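Dihydrophenazinedicarboxylate synthase (Burkholderia, PDB 4HMX) binds FMN and catalyses several oxidations by molecular oxygen in the terminal steps of core phenazine biosynthesis, releasing hydrogen peroxide. Local coordinates at residues 50-55 / 100-105; 116-121 / 177-182. All coordinates share one frame; numbering follows the deposited sequence.

Interaction 1: 50-55 / 100-105; sequences KALALA and GLLYWR. With FMN (flavin mononucleotide), chain C.
Ala53 and Leu101 face each other as a hydrogen-bonded antiparallel pair in the curled sheet of the FMN-binding split barrel, the fold of the pyridoxamine 5'-phosphate oxidase family. Two backbone bonds close the pair, from Ala53 N to Leu101 O at 2.9 Å and back from Leu101 N to Ala53 O, the latter more bent (148° at the hydrogen). Ala53 O takes a second, weaker contact from the CA of Gly100, 3.3 Å away, where Leu54 and Gly100 form the next, non-hydrogen-bonded pair.

Toward Ala51 and Tyr103 the strands splay, and water takes over from direct bonding. One molecule donates to both Ala51 O and Leu101 O (2.8 Å to the latter). A second accepts from Tyr103 N and lies within hydrogen-bonding distance of the buried Ala51 O, to which it probably donates.

Apolar contacts lie on both faces. Leu52 lays CD1 over the Gly100-Leu101 peptide, 3.5 Å from Leu101 N, its chi1 of -176° turning CG away from its own N, and the same methyl meets Leu102 CD2 at 3.7 Å. CD2 of Leu102 in turn reaches Ala51 O. Across the sheet, the small side chain of Ala53 sits beside Leu101 CB and packs on Ala53 of the second subunit, bringing this face into the dimer interface.

The cofactor contact belongs to that interface too. Tyr103 meets the dimethylbenzene end of an FMN whose polar groups are held largely by the second subunit, including Lys88 and Ser146 there. Tyr103 OH is hydrogen-bonded to Glu48 of that subunit, which helps fix the ring's position. Tyr103 CE1 lies 3.8 Å from the methyl C8M of FMN, approached obliquely, and OH comes within 3.4 Å of C7M.

Interaction 2: 116-121 / 177-182; sequences QAVPLE and GYRLEP
Gly177 O is gripped twice: Leu120 N donates to it at 3.0 Å in an almost straight bond, from above the carbonyl plane, and a water that also donates to Leu120 O completes the grip. This bond extends the antiparallel pairing past the non-hydrogen-bonded pair of Pro119 with Tyr178. Reciprocal backbone bonds join Val118 with Arg179 (Arg179 N to Val118 O, 2.8 Å) and Gln116 with Glu181. The contact thereby joins the oxidase split barrel to the C-terminal dimerisation region.

On one face, Leu120 CD2 lies over a face of the Arg179 guanidinium, toward its rim and 3.6 Å from NH1, the two side chains crossing at about a right angle. A bend at chi3 (-58°) turns this group so that NH2 bridges to Glu181 OE2 at 3.2 Å, while NE pairs with Asp74. Val118 CG2 rests against the Glu181 carboxylate. On the other face, the Tyr178 ring runs obliquely past Ala117 and Pro119, CE1 lying 4.1 Å from Pro119 CG.

Leu92 of helix 87-95 packs on Ala117 and Tyr178, helix 122-130 receives Leu120, and strand 78-83 touches Leu120 through Ile79 and Tyr178 through the FMN-binding Thr82.

From the N terminus, helix 30-43 leads to strand 51-57, which is followed by its antiparallel partner 63-69; the chain passes through strand 78-83 and helix 87-95 before strand 97-104 returns to close interaction 1. It then reverses into strand 109-119, whose end opens interaction 2; three helices follow before strand 175-182 comes back to close that second, largely helical loop. The two contacts are therefore in series, neither nested nor crossed. Strand 175-182 also pairs with 78-83, from within the first loop, so the C-terminal region is tied back into the barrel sheet. The centres of interactions 1 and 2 are about 17 Å apart, yet Leu180 CD2 bridges them, 4.3 Å from Leu54 CD1.

Interaction 1: 50-55 / 100-105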
loop_
_atom_site.group_PDB
_atom_site.type_symbol
_atom_site.label_atom_id
_atom_site.label_comp_id
_atom_site.label_asym_id
_atom_site.label_seq_id
_atom_site.Cartn_x
_atom_site.Cartn_y
_atom_site.Cartn_z
ATOM N N LYS B 50 -3.879 -11.658 1.160
ATOM C CA LYS B 50 -2.511 -11.527 1.660
ATOM C C LYS B 50 -1.663 -10.559 0.888
ATOM O O LYS B 50 -0.454 -10.426 1.196
ATOM C CB LYS B 50 -1.779 -12.911 1.737
ATOM C CG LYS B 50 -2.526 -13.870 2.675
ATOM C CD LYS B 50 -1.733 -15.140 2.975
ATOM C CE LYS B 50 -1.163 -15.726 1.808
ATOM N NZ LYS B 50 -0.056 -16.759 2.184
ATOM N N ALA B 51 -2.259 -9.881 -0.076
ATOM C CA ALA B 51 -1.534 -8.879 -0.839
ATOM C C ALA B 51 -1.271 -7.586 -0.029
ATOM O O ALA B 51 -2.141 -6.727 0.169
ATOM C CB ALA B 51 -2.260 -8.565 -2.181
ATOM N N LEU B 52 -0.040 -7.492 0.455
ATOM C CA LEU B 52 0.380 -6.458 1.392
ATOM C C LEU B 52 1.107 -5.333 0.644
ATOM O O LEU B 52 2.044 -5.591 -0.072
ATOM C CB LEU B 52 1.335 -7.125 2.396
ATOM C CG LEU B 52 1.866 -6.281 3.548
ATOM C CD1 LEU B 52 0.733 -6.074 4.578
ATOM C CD2 LEU B 52 3.065 -6.940 4.161
ATOM N N ALA B 53 0.639 -4.093 0.746
ATOM C CA ALA B 53 1.369 -2.969 0.158
ATOM C C ALA B 53 2.480 -2.619 1.136
ATOM O O ALA B 53 2.222 -2.064 2.201
ATOM C CB ALA B 53 0.430 -1.752 -0.062
ATOM N N LEU B 54 3.710 -3.017 0.797
ATOM C CA LEU B 54 4.834 -2.853 1.700
ATOM C C LEU B 54 5.625 -1.606 1.263
ATOM O O LEU B 54 6.160 -1.550 0.145
ATOM C CB LEU B 54 5.782 -4.051 1.592
ATOM C CG LEU B 54 6.970 -4.014 2.573
ATOM C CD1 LEU B 54 6.516 -4.245 4.005
ATOM C CD2 LEU B 54 7.986 -5.023 2.155
ATOM N N ALA B 55 5.747 -0.697 2.198
ATOM C CA ALA B 55 6.521 0.554 2.065
ATOM C C ALA B 55 7.816 0.519 2.896
ATOM O O ALA B 55 7.834 0.099 4.057
ATOM C CB ALA B 55 5.686 1.746 2.458
ATOM N N GLY B 100 3.327 -2.121 6.272
ATOM C CA GLY B 100 2.536 -2.912 5.342
ATOM C C GLY B 100 1.069 -2.641 5.511
ATOM O O GLY B 100 0.632 -2.503 6.625
ATOM N N LEU B 101 0.348 -2.573 4.399
ATOM C CA LEU B 101 -1.077 -2.321 4.438
ATOM C C LEU B 101 -1.857 -3.395 3.722
ATOM O O LEU B 101 -1.589 -3.699 2.554
ATOM C CB LEU B 101 -1.392 -0.984 3.769
ATOM C CG LEU B 101 -2.874 -0.497 3.852
ATOM C CD1 LEU B 101 -3.135 -0.106 5.218
ATOM C CD2 LEU B 101 -3.106 0.678 2.915
ATOM N N LEU B 102 -2.816 -3.988 4.433
ATOM C CA LEU B 102 -3.810 -4.883 3.806
ATOM C C LEU B 102 -5.111 -4.119 3.613
ATOM O O LEU B 102 -5.472 -3.316 4.496
ATOM C CB LEU B 102 -4.089 -6.075 4.741
ATOM C CG LEU B 102 -2.879 -6.938 5.002
ATOM C CD1 LEU B 102 -3.167 -7.978 6.098
ATOM C CD2 LEU B 102 -2.458 -7.660 3.754
ATOM N N TYR B 103 -5.781 -4.338 2.484
ATOM C CA TYR B 103 -7.074 -3.721 2.265
ATOM C C TYR B 103 -7.955 -4.708 1.546
ATOM O O TYR B 103 -7.591 -5.156 0.467
ATOM C CB TYR B 103 -6.988 -2.399 1.448
ATOM C CG TYR B 103 -8.351 -1.840 1.062
ATOM C CD1 TYR B 103 -9.350 -1.733 1.994
ATOM C CD2 TYR B 103 -8.615 -1.429 -0.244
ATOM C CE1 TYR B 103 -10.639 -1.255 1.644
ATOM C CE2 TYR B 103 -9.850 -0.928 -0.620
ATOM C CZ TYR B 103 -10.890 -0.843 0.345
ATOM O OH TYR B 103 -12.167 -0.370 0.013
ATOM N N TRP B 104 -9.106 -4.998 2.150
ATOM C CA TRP B 104 -10.050 -5.960 1.615
ATOM C C TRP B 104 -11.318 -5.238 1.185
ATOM O O TRP B 104 -12.121 -4.870 2.040
ATOM C CB TRP B 104 -10.378 -7.027 2.678
ATOM C CG TRP B 104 -9.134 -7.724 3.201
ATOM C CD1 TRP B 104 -7.975 -7.945 2.520
ATOM C CD2 TRP B 104 -8.913 -8.207 4.528
ATOM N NE1 TRP B 104 -7.061 -8.568 3.322
ATOM C CE2 TRP B 104 -7.611 -8.722 4.574
ATOM C CE3 TRP B 104 -9.711 -8.246 5.688
ATOM C CZ2 TRP B 104 -7.091 -9.286 5.711
ATOM C CZ3 TRP B 104 -9.186 -8.773 6.814
ATOM C CH2 TRP B 104 -7.876 -9.293 6.834
ATOM N N ARG B 105 -11.475 -5.029 -0.130
ATOM C CA ARG B 105 -12.651 -4.332 -0.659
ATOM C C ARG B 105 -13.963 -4.983 -0.212
ATOM O O ARG B 105 -14.983 -4.293 0.052
ATOM C CB ARG B 105 -12.561 -4.271 -2.180
ATOM C CG ARG B 105 -11.479 -3.316 -2.711
ATOM C CD ARG B 105 -10.971 -3.754 -4.066
ATOM N NE ARG B 105 -10.112 -2.794 -4.720
ATOM C CZ ARG B 105 -8.814 -2.618 -4.447
ATOM N NH1 ARG B 105 -8.223 -3.311 -3.493
ATOM N NH2 ARG B 105 -8.094 -1.760 -5.137
HETATM N N1 FMN C . -8.992 9.174 4.221
HETATM C C2 FMN C . -8.742 10.435 3.747
HETATM O O2 FMN C . -8.380 11.303 4.521
HETATM N N3 FMN C . -8.921 10.732 2.414
HETATM C C4 FMN C . -9.403 9.835 1.517
HETATM O O4 FMN C . -9.550 10.126 0.294
HETATM C C4A FMN C . -9.673 8.542 1.982
HETATM N N5 FMN C . -10.197 7.603 1.119
HETATM C C5A FMN C . -10.370 6.300 1.623
HETATM C C6 FMN C . -10.864 5.297 0.787
HETATM C C7 FMN C . -11.027 4.005 1.213
HETATM C C7M FMN C . -11.543 2.973 0.238
HETATM C C8 FMN C . -10.787 3.687 2.532
HETATM C C8M FMN C . -10.951 2.264 2.976
HETATM C C9 FMN C . -10.298 4.640 3.401
HETATM C C9A FMN C . -10.133 5.976 2.942
HETATM N N10 FMN C . -9.705 6.959 3.808
HETATM C C10 FMN C . -9.459 8.234 3.326
HETATM C "C1'" FMN C . -9.427 6.718 5.247
HETATM C "C2'" FMN C . -7.943 6.455 5.486
HETATM O "O2'" FMN C . -7.644 5.128 5.015
HETATM C "C3'" FMN C . -7.513 6.634 6.928
HETATM O "O3'" FMN C . -8.289 5.787 7.794
HETATM C "C4'" FMN C . -7.623 8.090 7.424
HETATM O "O4'" FMN C . -7.296 8.952 6.324
HETATM C "C5'" FMN C . -6.688 8.308 8.638
HETATM O "O5'" FMN C . -5.357 8.024 8.258
HETATM P P FMN C . -4.162 8.466 9.206
HETATM O O1P FMN C . -3.931 9.945 8.987
HETATM O O2P FMN C . -4.585 8.255 10.639
HETATM O O3P FMN C . -3.041 7.583 8.773
HETATM O O HOH W 1 -4.675 -6.966 1.090
HETATM O O HOH W 2 -2.801 -3.886 0.042
#

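Interaction 2: 116-121 / 177-182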
loop_
_atom_site.group_PDB
_atom_site.type_symbol
_atom_site.label_atom_id
_atom_site.label_comp_id
_atom_site.label_asym_id
_atom_site.label_seq_id
_atom_site.Cartn_x
_atom_site.Cartn_y
_atom_site.Cartn_z
ATOM N N GLN B 116 9.628 -3.065 12.056
ATOM C CA GLN B 116 10.938 -3.263 11.461
ATOM C C GLN B 116 10.942 -4.622 10.841
ATOM O O GLN B 116 10.327 -5.541 11.371
ATOM C CB GLN B 116 12.035 -3.152 12.531
ATOM C CG GLN B 116 12.226 -1.712 12.940
ATOM C CD GLN B 116 13.216 -1.573 14.082
ATOM O OE1 GLN B 116 14.420 -1.821 13.902
ATOM N NE2 GLN B 116 12.709 -1.267 15.299
ATOM N N ALA B 117 11.643 -4.753 9.724
ATOM C CA ALA B 117 11.781 -6.035 9.073
ATOM C C ALA B 117 13.077 -6.714 9.539
ATOM O O ALA B 117 14.157 -6.205 9.271
ATOM C CB ALA B 117 11.804 -5.831 7.587
ATOM N N VAL B 118 12.943 -7.818 10.264
ATOM C CA VAL B 118 14.066 -8.542 10.884
ATOM C C VAL B 118 14.436 -9.694 9.972
ATOM O O VAL B 118 13.612 -10.547 9.635
ATOM C CB VAL B 118 13.632 -9.051 12.289
ATOM C CG1 VAL B 118 14.694 -9.952 12.939
ATOM C CG2 VAL B 118 13.291 -7.859 13.189
ATOM N N PRO B 119 15.696 -9.741 9.552
ATOM C CA PRO B 119 16.054 -10.849 8.656
ATOM C C PRO B 119 15.904 -12.177 9.367
ATOM O O PRO B 119 16.306 -12.281 10.556
ATOM C CB PRO B 119 17.557 -10.592 8.362
ATOM C CG PRO B 119 17.702 -9.132 8.527
ATOM C CD PRO B 119 16.777 -8.745 9.656
ATOM N N LEU B 120 15.404 -13.187 8.677
ATOM C CA LEU B 120 15.366 -14.545 9.235
ATOM C C LEU B 120 16.754 -15.194 9.214
ATOM O O LEU B 120 17.664 -14.712 8.560
ATOM C CB LEU B 120 14.416 -15.438 8.446
ATOM C CG LEU B 120 12.974 -14.888 8.415
ATOM C CD1 LEU B 120 12.116 -15.868 7.640
ATOM C CD2 LEU B 120 12.395 -14.667 9.812
ATOM N N GLU B 121 16.844 -16.294 9.953
ATOM C CA GLU B 121 18.044 -17.133 9.991
ATOM C C GLU B 121 18.230 -17.893 8.672
ATOM O O GLU B 121 17.279 -18.076 7.931
ATOM C CB GLU B 121 17.960 -18.132 11.158
ATOM C CG GLU B 121 17.859 -17.459 12.517
ATOM C CD GLU B 121 19.004 -16.478 12.802
ATOM O OE1 GLU B 121 20.195 -16.832 12.620
ATOM O OE2 GLU B 121 18.715 -15.331 13.223
ATOM N N GLY B 177 14.243 -14.353 3.734
ATOM C CA GLY B 177 13.008 -14.002 4.408
ATOM C C GLY B 177 13.262 -12.917 5.418
ATOM O O GLY B 177 14.387 -12.764 5.928
ATOM N N TYR B 178 12.206 -12.175 5.689
ATOM C CA TYR B 178 12.134 -11.187 6.753
ATOM C C TYR B 178 10.881 -11.440 7.569
ATOM O O TYR B 178 9.908 -12.007 7.073
ATOM C CB TYR B 178 12.022 -9.778 6.202
ATOM C CG TYR B 178 13.222 -9.325 5.434
ATOM C CD1 TYR B 178 14.292 -8.694 6.055
ATOM C CD2 TYR B 178 13.302 -9.546 4.094
ATOM C CE1 TYR B 178 15.358 -8.300 5.318
ATOM C CE2 TYR B 178 14.385 -9.166 3.373
ATOM C CZ TYR B 178 15.393 -8.564 3.967
ATOM O OH TYR B 178 16.458 -8.225 3.152
ATOM N N ARG B 179 10.954 -11.039 8.828
ATOM C CA ARG B 179 9.760 -10.979 9.669
ATOM C C ARG B 179 9.452 -9.506 9.945
ATOM O O ARG B 179 10.282 -8.805 10.559
ATOM C CB ARG B 179 9.962 -11.699 10.999
ATOM C CG ARG B 179 8.679 -11.750 11.880
ATOM C CD ARG B 179 8.893 -12.369 13.260
ATOM N NE ARG B 179 9.404 -13.697 13.131
ATOM C CZ ARG B 179 10.685 -14.036 13.252
ATOM N NH1 ARG B 179 11.023 -15.303 13.036
ATOM N NH2 ARG B 179 11.623 -13.141 13.600
ATOM N N LEU B 180 8.262 -9.030 9.522
ATOM C CA LEU B 180 7.879 -7.675 9.836
ATOM C C LEU B 180 7.277 -7.710 11.241
ATOM O O LEU B 180 6.213 -8.242 11.449
ATOM C CB LEU B 180 6.872 -7.131 8.837
ATOM C CG LEU B 180 6.266 -5.777 9.074
ATOM C CD1 LEU B 180 7.317 -4.728 9.172
ATOM C CD2 LEU B 180 5.267 -5.458 7.907
ATOM N N GLU B 181 8.027 -7.201 12.206
ATOM C CA GLU B 181 7.638 -7.219 13.614
ATOM C C GLU B 181 7.031 -5.877 13.943
ATOM O O GLU B 181 7.688 -4.841 13.874
ATOM C CB GLU B 181 8.837 -7.514 14.527
ATOM C CG GLU B 181 9.377 -8.919 14.267
ATOM C CD GLU B 181 10.468 -9.281 15.213
ATOM O OE1 GLU B 181 10.897 -8.409 16.026
ATOM O OE2 GLU B 181 10.944 -10.440 15.127
ATOM N N PRO B 182 5.770 -5.866 14.341
ATOM C CA PRO B 182 5.139 -4.543 14.489
ATOM C C PRO B 182 5.498 -3.832 15.782
ATOM O O PRO B 182 5.610 -4.458 16.819
ATOM C CB PRO B 182 3.611 -4.875 14.506
ATOM C CG PRO B 182 3.565 -6.305 15.007
ATOM C CD PRO B 182 4.809 -6.969 14.430
HETATM O O HOH W 3 17.346 -13.458 6.210
#